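Local coordinates for protein putative aspartyl-tRNA synthetase (PDB 6OD8) that probably catalyses the ATP-dependent attachment of L-aspartate to tRNA(Asp), as a member of the class II aminoacyl-tRNA synthetases, at residues Lys347-Val352 and Met535-Leu540; Ser225-Tyr230 and Glu340-His345; Gly218-Leu223 and Arg544-Phe549. All blocks are in the same frame, centred on the assembly; numbering follows the deposited sequence.

Interaction 1: residues Lys347-Val352 and Met535-Leu540; sequences KELKNV and MLYLGL
Val352, Leu349 and Leu538 carry this helix-to-helix contact, in which the short helix 346-353 lies against the C-terminal end of helix 530-538. The latter follows strand 523-529, and the two together form the strand-helix unit of class II synthetase motif 3. The interface is wholly apolar, with no hydrogen bond between the segments. Leu538 comes in with both methyls, one to each partner. Its CD1 rests between the two branches of Val352, with Val352 CG2 4.2 Å from Leu538 CD1, and the two side chains cross at about a right angle. Its CD2 meets the CD2 methyl of Leu349 at 4.0 Å. Val352 leaves its helix toward the other segment, and its CG1, anti to the backbone N (chi1 174°), also reaches Leu540, where it stands 4.3 Å from Leu540 CD2. Leu349 starts off beside the interface rather than into it, and its CD2 branch makes the approach. That methyl comes to the edge of the Tyr537 ring, near the ring plane, with Leu349 CD2 3.8 Å from Tyr537 CE2, so the phenol is touched on its rim and not over a face. Ala219 and Ile220 of helix 215-237 also touch Val352, and Phe358 touches Leu538 from a loop. Leu540 can join the contact because the chain turns sharply after Leu538. A Schellman motif ends the helix here, with Gly539 in positive phi (66°) as its C-prime residue. The closing bond runs from Leu540 N to Met535 O at 2.9 Å, while the inner one, from Gly539 N to Leu536 O, is weak at 3.2 Å.

Interaction 2: residues Ser225-Tyr230 and Glu340-His345; sequences SRVCQY and ERLATH. With EDO (1,2-ethanediol), chain I.
Tyr230 and His345 reach toward each other tip to tip and share a short hydrogen bond, Tyr230 OH to His345 NE2, 2.6 Å, in which either could be the donor. NE2 lies at the edge of the phenol ring, near its plane, so the two rings meet rim to rim rather than stacking. Arg226 crosses the imidazole at about a right angle. Its CG makes a CH-pi contact over one face, 4.0 Å from the ring centroid of His345. The bend at chi2 (-55°) sets CD beside His345 NE2; farther along the chain Arg226 NE comes within 3.3 Å of His345 CE1, with guanidinium and imidazole planes only 19° apart. A guanidinium so near would probably disfavour a positively charged imidazole. Thr344 OG1 lies over the opposite face of the His345 ring, offset toward the rim. Over one face of the Tyr230 ring Arg341 CB makes a CH-pi contact, 3.6 Å from its centroid. Leu342 adds the apolar part, its CD1 3.9 Å from Val227 CG2 and its CD2 against Arg226 CB.

A second shell sets these groups. Arg226 NH1 donates in its own plane to a lone pair of Gln229 OE1 (2.9 Å, 157°), which helps to orient the guanidinium. Arg341 O accepts from both Thr344 N and Thr344 OG1, just ahead of His345, the N-cap of helix 346-353. A 1,2-ethanediol, probably from the crystallisation liquor, bonds Glu340 OE2. The contact thus joins the middle of helix 215-237 to the last part of helix 325-342 and the turn that follows it; Leu530 and Val533 of helix 530-538 touch Val227, and Cys241 and Glu242 of the second subunit meet Ser225 and Cys228.

Interaction 3: residues Gly218-Leu223 and Arg544-Phe549; sequences GAIFRL and RLASLF
Phe221 and Leu548 are brought together by their torsions: Phe221 has CG anti to its carbonyl carbon (chi1 -70°), while Leu548 has CG roughly anti to its backbone N, at a chi1 of -150° that departs well from a regular staggered value, and chi2 (44°) then turns CD1 of Leu548 over the ring. The outcome is a CH-pi contact in which Leu548 CD1 sits over the middle of the Phe221 ring, 3.6 Å from its centroid. The far end of the ring is wedged into the backbone that follows the 3-10 segment. Phe221 CE2 lies 3.4 Å from Leu548 N, and Phe221 CZ is 3.5 Å from Ser547 C, which it meets at the ring edge, near the plane. Ile220, one residue earlier on the helix, sends CG2 to the same backbone, 3.4 Å from Leu545 O and 4.0 Å from Ala546 CA; its CD1 packs more loosely on Leu545 CB. No hydrogen bond joins the two segments, and three backbone oxygens of the loop are bonded from outside: Gln224 to Ala546 O, and Arg208 to Ser547 O and Leu548 O.

Helix 215-237 is the long helix of class II motif 1, which builds the dimer interface in this family. The loop it meets follows helix 530-538, whose Val534 touches both Ile220 and Ala546. Leu201 of helix 201-206 packs on Leu545, and Ile243 of the second subunit packs on Leu548.

From the N terminus, helix 215-237 supplies the first halves of interactions 3 and 2 in turn. Interaction 2 closes first, when the chain comes back at the end of helix 325-342. Interaction 1 then opens on helix 346-353 and closes at the end of helix 530-538, so the two stand in series. Interaction 3 closes last, at 544-549, and both others nest inside its loop; none cross. Leu349 and Tyr537 pack on Leu342, joining interactions 1 and 2, and a salt bridge from Glu348 OE2 to Arg222 NE (2.9 Å) joins interactions 1 and 3. Together they tie the motif 1 and motif 3 helices to helices 325-342 and 346-353; interactions 2 and 3 also touch the second subunit.

Interaction 1: residues Lys347-Val352 and Met535-Leu540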
loop_
_atom_site.group_PDB
_atom_site.type_symbol
_atom_site.label_atom_id
_atom_site.label_comp_id
_atom_site.label_asym_id
_atom_site.label_seq_id
_atom_site.Cartn_x
_atom_site.Cartn_y
_atom_site.Cartn_z
ATOM N N LYS A 347 -9.470 17.039 -14.464
ATOM C CA LYS A 347 -9.011 16.454 -15.722
ATOM C C LYS A 347 -9.412 14.984 -15.833
ATOM O O LYS A 347 -9.986 14.552 -16.841
ATOM C CB LYS A 347 -7.491 16.568 -15.841
ATOM C CG LYS A 347 -6.982 16.174 -17.233
ATOM C CD LYS A 347 -5.472 16.417 -17.370
ATOM C CE LYS A 347 -4.967 16.050 -18.749
ATOM N NZ LYS A 347 -3.542 16.460 -18.958
ATOM N N GLU A 348 -9.093 14.202 -14.807
ATOM C CA GLU A 348 -9.386 12.777 -14.842
ATOM C C GLU A 348 -10.888 12.518 -14.821
ATOM O O GLU A 348 -11.389 11.640 -15.543
ATOM C CB GLU A 348 -8.703 12.080 -13.661
ATOM C CG GLU A 348 -7.191 11.903 -13.814
ATOM C CD GLU A 348 -6.404 13.120 -13.353
ATOM O OE1 GLU A 348 -7.014 14.152 -13.004
ATOM O OE2 GLU A 348 -5.166 13.037 -13.343
ATOM N N LEU A 349 -11.625 13.271 -14.002
ATOM C CA LEU A 349 -13.068 13.063 -13.939
ATOM C C LEU A 349 -13.718 13.341 -15.287
ATOM O O LEU A 349 -14.631 12.618 -15.710
ATOM C CB LEU A 349 -13.682 13.951 -12.852
ATOM C CG LEU A 349 -13.210 13.704 -11.422
ATOM C CD1 LEU A 349 -13.574 14.879 -10.497
ATOM C CD2 LEU A 349 -13.775 12.378 -10.875
ATOM N N LYS A 350 -13.280 14.400 -15.971
ATOM C CA LYS A 350 -13.868 14.698 -17.272
ATOM C C LYS A 350 -13.488 13.647 -18.306
ATOM O O LYS A 350 -14.288 13.340 -19.203
ATOM C CB LYS A 350 -13.447 16.096 -17.751
ATOM N N ASN A 351 -12.279 13.082 -18.194
ATOM C CA ASN A 351 -11.836 12.075 -19.152
ATOM C C ASN A 351 -12.558 10.743 -18.958
ATOM O O ASN A 351 -12.763 10.012 -19.935
ATOM C CB ASN A 351 -10.318 11.900 -19.068
ATOM C CG ASN A 351 -9.568 12.963 -19.867
ATOM O OD1 ASN A 351 -10.139 13.591 -20.753
ATOM N ND2 ASN A 351 -8.290 13.157 -19.565
ATOM N N VAL A 352 -12.973 10.417 -17.730
ATOM C CA VAL A 352 -13.889 9.288 -17.544
ATOM C C VAL A 352 -15.266 9.633 -18.098
ATOM O O VAL A 352 -15.875 8.862 -18.850
ATOM C CB VAL A 352 -13.986 8.901 -16.057
ATOM C CG1 VAL A 352 -15.055 7.809 -15.852
ATOM C CG2 VAL A 352 -12.617 8.444 -15.502
ATOM N N MET A 535 -15.477 2.133 -8.774
ATOM C CA MET A 535 -16.609 1.841 -9.647
ATOM C C MET A 535 -17.854 2.609 -9.210
ATOM O O MET A 535 -18.515 3.260 -10.027
ATOM C CB MET A 535 -16.869 0.333 -9.649
ATOM C CG MET A 535 -18.197 -0.071 -10.295
ATOM S SD MET A 535 -18.494 -1.827 -10.058
ATOM C CE MET A 535 -19.926 -2.090 -11.072
ATOM N N LEU A 536 -18.188 2.556 -7.915
ATOM C CA LEU A 536 -19.420 3.221 -7.472
ATOM C C LEU A 536 -19.271 4.742 -7.497
ATOM O O LEU A 536 -20.209 5.454 -7.871
ATOM C CB LEU A 536 -19.812 2.733 -6.072
ATOM C CG LEU A 536 -20.276 1.264 -6.065
ATOM C CD1 LEU A 536 -20.249 0.678 -4.661
ATOM C CD2 LEU A 536 -21.673 1.149 -6.689
ATOM N N TYR A 537 -18.101 5.253 -7.113
ATOM C CA TYR A 537 -17.847 6.694 -7.195
ATOM C C TYR A 537 -18.076 7.230 -8.607
ATOM O O TYR A 537 -18.681 8.293 -8.797
ATOM C CB TYR A 537 -16.407 6.983 -6.760
ATOM C CG TYR A 537 -16.039 8.438 -6.847
ATOM C CD1 TYR A 537 -16.423 9.335 -5.843
ATOM C CD2 TYR A 537 -15.282 8.927 -7.919
ATOM C CE1 TYR A 537 -16.070 10.688 -5.910
ATOM C CE2 TYR A 537 -14.938 10.265 -7.995
ATOM C CZ TYR A 537 -15.327 11.143 -6.998
ATOM O OH TYR A 537 -14.980 12.474 -7.100
ATOM N N LEU A 538 -17.556 6.530 -9.606
ATOM C CA LEU A 538 -17.660 6.955 -10.993
ATOM C C LEU A 538 -18.909 6.428 -11.682
ATOM O O LEU A 538 -19.146 6.765 -12.849
ATOM C CB LEU A 538 -16.423 6.483 -11.765
ATOM C CG LEU A 538 -15.085 7.105 -11.346
ATOM C CD1 LEU A 538 -13.900 6.429 -12.102
ATOM C CD2 LEU A 538 -15.068 8.612 -11.607
ATOM N N GLY A 539 -19.678 5.575 -11.010
ATOM C CA GLY A 539 -20.864 4.992 -11.611
ATOM C C GLY A 539 -20.604 4.064 -12.777
ATOM O O GLY A 539 -21.428 4.001 -13.694
ATOM N N LEU A 540 -19.482 3.338 -12.772
ATOM C CA LEU A 540 -19.126 2.467 -13.887
ATOM C C LEU A 540 -20.025 1.233 -13.930
ATOM O O LEU A 540 -20.517 0.766 -12.906
ATOM C CB LEU A 540 -17.654 2.032 -13.770
ATOM C CG LEU A 540 -16.635 3.168 -13.733
ATOM C CD1 LEU A 540 -15.191 2.631 -13.588
ATOM C CD2 LEU A 540 -16.811 4.001 -15.006
#

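Interaction 2: residues Ser225-Tyr230 and Glu340-His345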
loop_
_atom_site.group_PDB
_atom_site.type_symbol
_atom_site.label_atom_id
_atom_site.label_comp_id
_atom_site.label_asym_id
_atom_site.label_seq_id
_atom_site.Cartn_x
_atom_site.Cartn_y
_atom_site.Cartn_z
ATOM N N SER A 225 -5.297 5.169 -8.142
ATOM C CA SER A 225 -4.103 5.517 -7.387
ATOM C C SER A 225 -4.390 6.616 -6.369
ATOM O O SER A 225 -3.886 6.571 -5.231
ATOM C CB SER A 225 -2.991 5.960 -8.350
ATOM O OG SER A 225 -1.830 6.322 -7.620
ATOM N N ARG A 226 -5.166 7.637 -6.762
ATOM C CA ARG A 226 -5.464 8.722 -5.823
ATOM C C ARG A 226 -6.301 8.233 -4.644
ATOM O O ARG A 226 -6.108 8.701 -3.516
ATOM C CB ARG A 226 -6.194 9.881 -6.521
ATOM C CG ARG A 226 -5.404 10.605 -7.590
ATOM C CD ARG A 226 -4.039 11.154 -7.089
ATOM N NE ARG A 226 -3.445 12.025 -8.102
ATOM C CZ ARG A 226 -2.265 12.635 -7.990
ATOM N NH1 ARG A 226 -1.519 12.469 -6.904
ATOM N NH2 ARG A 226 -1.818 13.405 -8.980
ATOM N N VAL A 227 -7.230 7.294 -4.872
ATOM C CA VAL A 227 -8.001 6.749 -3.737
ATOM C C VAL A 227 -7.064 6.121 -2.704
ATOM O O VAL A 227 -7.183 6.378 -1.494
ATOM C CB VAL A 227 -9.061 5.729 -4.206
ATOM C CG1 VAL A 227 -9.698 5.038 -2.971
ATOM C CG2 VAL A 227 -10.138 6.397 -5.070
ATOM N N CYS A 228 -6.140 5.254 -3.156
ATOM C CA CYS A 228 -5.143 4.686 -2.239
ATOM C C CYS A 228 -4.355 5.780 -1.527
ATOM O O CYS A 228 -4.150 5.733 -0.310
ATOM C CB CYS A 228 -4.175 3.764 -3.002
ATOM S SG CYS A 228 -4.946 2.244 -3.619
ATOM N N GLN A 229 -3.869 6.759 -2.292
ATOM C CA GLN A 229 -3.081 7.845 -1.716
ATOM C C GLN A 229 -3.825 8.577 -0.600
ATOM O O GLN A 229 -3.266 8.823 0.482
ATOM C CB GLN A 229 -2.712 8.818 -2.824
ATOM C CG GLN A 229 -1.980 10.027 -2.335
ATOM C CD GLN A 229 -1.659 10.980 -3.476
ATOM O OE1 GLN A 229 -1.700 10.597 -4.649
ATOM N NE2 GLN A 229 -1.354 12.226 -3.137
ATOM N N TYR A 230 -5.080 8.977 -0.858
ATOM C CA TYR A 230 -5.811 9.759 0.140
ATOM C C TYR A 230 -6.285 8.888 1.296
ATOM O O TYR A 230 -6.318 9.349 2.444
ATOM C CB TYR A 230 -6.985 10.487 -0.526
ATOM C CG TYR A 230 -6.520 11.428 -1.618
ATOM C CD1 TYR A 230 -5.372 12.206 -1.441
ATOM C CD2 TYR A 230 -7.225 11.546 -2.826
ATOM C CE1 TYR A 230 -4.931 13.068 -2.433
ATOM C CE2 TYR A 230 -6.796 12.427 -3.815
ATOM C CZ TYR A 230 -5.649 13.174 -3.608
ATOM O OH TYR A 230 -5.203 14.037 -4.575
ATOM N N GLU A 340 -13.547 14.692 -1.062
ATOM C CA GLU A 340 -13.203 16.098 -1.256
ATOM C C GLU A 340 -11.953 16.259 -2.114
ATOM O O GLU A 340 -11.877 17.179 -2.938
ATOM C CB GLU A 340 -13.031 16.754 0.112
ATOM C CG GLU A 340 -12.319 18.071 0.147
ATOM C CD GLU A 340 -12.076 18.526 1.585
ATOM O OE1 GLU A 340 -12.975 18.306 2.436
ATOM O OE2 GLU A 340 -10.984 19.078 1.863
ATOM N N ARG A 341 -10.989 15.355 -1.972
ATOM C CA ARG A 341 -9.772 15.458 -2.770
ATOM C C ARG A 341 -9.955 14.870 -4.171
ATOM O O ARG A 341 -9.413 15.408 -5.146
ATOM C CB ARG A 341 -8.621 14.791 -2.010
ATOM C CG ARG A 341 -8.105 15.768 -0.951
ATOM C CD ARG A 341 -7.219 15.164 0.095
ATOM N NE ARG A 341 -6.894 16.195 1.090
ATOM C CZ ARG A 341 -7.753 16.689 1.983
ATOM N NH1 ARG A 341 -9.012 16.251 2.036
ATOM N NH2 ARG A 341 -7.353 17.637 2.825
ATOM N N LEU A 342 -10.733 13.791 -4.305
ATOM C CA LEU A 342 -11.006 13.264 -5.642
ATOM C C LEU A 342 -11.685 14.303 -6.512
ATOM O O LEU A 342 -11.437 14.362 -7.723
ATOM C CB LEU A 342 -11.861 12.001 -5.573
ATOM C CG LEU A 342 -11.210 10.700 -5.058
ATOM C CD1 LEU A 342 -12.279 9.612 -5.058
ATOM C CD2 LEU A 342 -9.940 10.260 -5.867
ATOM N N ALA A 343 -12.527 15.141 -5.909
ATOM C CA ALA A 343 -13.255 16.155 -6.667
ATOM C C ALA A 343 -12.332 17.183 -7.308
ATOM O O ALA A 343 -12.742 17.813 -8.289
ATOM C CB ALA A 343 -14.288 16.855 -5.773
ATOM N N THR A 344 -11.103 17.355 -6.800
ATOM C CA THR A 344 -10.155 18.297 -7.393
ATOM C C THR A 344 -9.493 17.774 -8.659
ATOM O O THR A 344 -8.897 18.565 -9.389
ATOM C CB THR A 344 -9.037 18.688 -6.410
ATOM O OG1 THR A 344 -8.123 17.595 -6.231
ATOM C CG2 THR A 344 -9.631 19.140 -5.068
ATOM N N HIS A 345 -9.604 16.482 -8.955
ATOM C CA HIS A 345 -8.947 15.924 -10.136
ATOM C C HIS A 345 -9.893 16.003 -11.331
ATOM O O HIS A 345 -10.359 15.007 -11.882
ATOM C CB HIS A 345 -8.462 14.509 -9.847
ATOM C CG HIS A 345 -7.401 14.457 -8.789
ATOM N ND1 HIS A 345 -6.094 14.813 -9.029
ATOM C CD2 HIS A 345 -7.459 14.108 -7.478
ATOM C CE1 HIS A 345 -5.391 14.689 -7.918
ATOM N NE2 HIS A 345 -6.193 14.256 -6.963
HETATM C C1 EDO I . -7.784 19.183 -1.405
HETATM O O1 EDO I . -7.106 20.038 -0.479
HETATM C C2 EDO I . -9.225 19.645 -1.568
HETATM O O2 EDO I . -9.754 20.025 -0.294
#

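Interaction 3: residues Gly218-Leu223 and Arg544-Phe549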
loop_
_atom_site.group_PDB
_atom_site.type_symbol
_atom_site.label_atom_id
_atom_site.label_comp_id
_atom_site.label_asym_id
_atom_site.label_seq_id
_atom_site.Cartn_x
_atom_site.Cartn_y
_atom_site.Cartn_z
ATOM N N GLY A 218 -7.253 5.134 -18.841
ATOM C CA GLY A 218 -6.137 5.753 -18.151
ATOM C C GLY A 218 -6.566 6.602 -16.967
ATOM O O GLY A 218 -5.937 6.556 -15.906
ATOM N N ALA A 219 -7.655 7.368 -17.123
ATOM C CA ALA A 219 -8.118 8.228 -16.029
ATOM C C ALA A 219 -8.640 7.405 -14.870
ATOM O O ALA A 219 -8.433 7.766 -13.704
ATOM C CB ALA A 219 -9.207 9.197 -16.518
ATOM N N ILE A 220 -9.351 6.318 -15.163
ATOM C CA ILE A 220 -9.849 5.463 -14.079
ATOM C C ILE A 220 -8.710 5.003 -13.181
ATOM O O ILE A 220 -8.822 5.021 -11.946
ATOM C CB ILE A 220 -10.623 4.266 -14.657
ATOM C CG1 ILE A 220 -11.937 4.734 -15.274
ATOM C CG2 ILE A 220 -10.861 3.223 -13.598
ATOM C CD1 ILE A 220 -12.646 3.642 -16.096
ATOM N N PHE A 221 -7.584 4.606 -13.772
ATOM C CA PHE A 221 -6.546 4.040 -12.922
ATOM C C PHE A 221 -5.674 5.102 -12.271
ATOM O O PHE A 221 -5.116 4.842 -11.204
ATOM C CB PHE A 221 -5.737 3.021 -13.721
ATOM C CG PHE A 221 -6.537 1.785 -14.007
ATOM C CD1 PHE A 221 -7.062 1.556 -15.259
ATOM C CD2 PHE A 221 -6.835 0.899 -12.976
ATOM C CE1 PHE A 221 -7.838 0.434 -15.501
ATOM C CE2 PHE A 221 -7.624 -0.212 -13.200
ATOM C CZ PHE A 221 -8.121 -0.448 -14.476
ATOM N N ARG A 222 -5.588 6.300 -12.848
ATOM C CA ARG A 222 -5.024 7.417 -12.096
ATOM C C ARG A 222 -5.880 7.728 -10.867
ATOM O O ARG A 222 -5.350 7.994 -9.781
ATOM C CB ARG A 222 -4.903 8.647 -12.994
ATOM C CG ARG A 222 -3.847 8.488 -14.116
ATOM C CD ARG A 222 -3.864 9.687 -15.056
ATOM N NE ARG A 222 -3.517 10.889 -14.315
ATOM C CZ ARG A 222 -2.277 11.368 -14.208
ATOM N NH1 ARG A 222 -1.269 10.755 -14.818
ATOM N NH2 ARG A 222 -2.050 12.466 -13.495
ATOM N N LEU A 223 -7.208 7.722 -11.026
ATOM C CA LEU A 223 -8.077 7.957 -9.868
ATOM C C LEU A 223 -7.979 6.825 -8.854
ATOM O O LEU A 223 -7.989 7.072 -7.647
ATOM C CB LEU A 223 -9.531 8.152 -10.319
ATOM C CG LEU A 223 -9.741 9.425 -11.146
ATOM C CD1 LEU A 223 -11.114 9.385 -11.815
ATOM C CD2 LEU A 223 -9.599 10.660 -10.264
ATOM N N ARG A 544 -14.759 -4.677 -13.565
ATOM C CA ARG A 544 -13.548 -4.948 -14.334
ATOM C C ARG A 544 -12.991 -3.694 -14.990
ATOM O O ARG A 544 -11.819 -3.692 -15.390
ATOM C CB ARG A 544 -13.823 -6.015 -15.391
ATOM C CG ARG A 544 -14.247 -7.345 -14.735
ATOM C CD ARG A 544 -14.952 -8.271 -15.693
ATOM N NE ARG A 544 -15.344 -9.511 -15.020
ATOM C CZ ARG A 544 -16.389 -9.617 -14.201
ATOM N NH1 ARG A 544 -17.135 -8.547 -13.926
ATOM N NH2 ARG A 544 -16.692 -10.799 -13.642
ATOM N N LEU A 545 -13.799 -2.638 -15.128
ATOM C CA LEU A 545 -13.264 -1.381 -15.643
ATOM C C LEU A 545 -12.342 -0.693 -14.648
ATOM O O LEU A 545 -11.628 0.230 -15.043
ATOM C CB LEU A 545 -14.398 -0.426 -16.026
ATOM C CG LEU A 545 -15.345 -0.954 -17.127
ATOM C CD1 LEU A 545 -16.499 0.014 -17.405
ATOM C CD2 LEU A 545 -14.581 -1.229 -18.429
ATOM N N ALA A 546 -12.353 -1.107 -13.374
ATOM C CA ALA A 546 -11.554 -0.471 -12.329
ATOM C C ALA A 546 -10.543 -1.424 -11.710
ATOM O O ALA A 546 -10.031 -1.167 -10.607
ATOM C CB ALA A 546 -12.456 0.117 -11.242
ATOM N N SER A 547 -10.250 -2.529 -12.385
ATOM C CA SER A 547 -9.258 -3.490 -11.921
ATOM C C SER A 547 -8.295 -3.697 -13.080
ATOM O O SER A 547 -8.728 -4.006 -14.187
ATOM C CB SER A 547 -9.909 -4.813 -11.497
ATOM O OG SER A 547 -8.937 -5.761 -11.051
ATOM N N LEU A 548 -7.003 -3.483 -12.827
ATOM C CA LEU A 548 -6.035 -3.367 -13.915
ATOM C C LEU A 548 -5.996 -4.631 -14.771
ATOM O O LEU A 548 -6.095 -4.565 -15.998
ATOM C CB LEU A 548 -4.660 -3.053 -13.314
ATOM C CG LEU A 548 -3.579 -2.253 -14.004
ATOM C CD1 LEU A 548 -4.133 -1.011 -14.678
ATOM C CD2 LEU A 548 -2.473 -1.904 -12.957
ATOM N N PHE A 549 -5.827 -5.796 -14.145
ATOM C CA PHE A 549 -5.810 -7.078 -14.854
ATOM C C PHE A 549 -6.778 -7.976 -14.100
ATOM O O PHE A 549 -6.373 -8.684 -13.166
ATOM C CB PHE A 549 -4.403 -7.680 -14.892
ATOM C CG PHE A 549 -3.405 -6.813 -15.606
ATOM C CD1 PHE A 549 -3.353 -6.811 -17.003
ATOM C CD2 PHE A 549 -2.549 -5.976 -14.885
ATOM C CE1 PHE A 549 -2.428 -5.994 -17.684
ATOM C CE2 PHE A 549 -1.617 -5.154 -15.549
ATOM C CZ PHE A 549 -1.558 -5.161 -16.941
#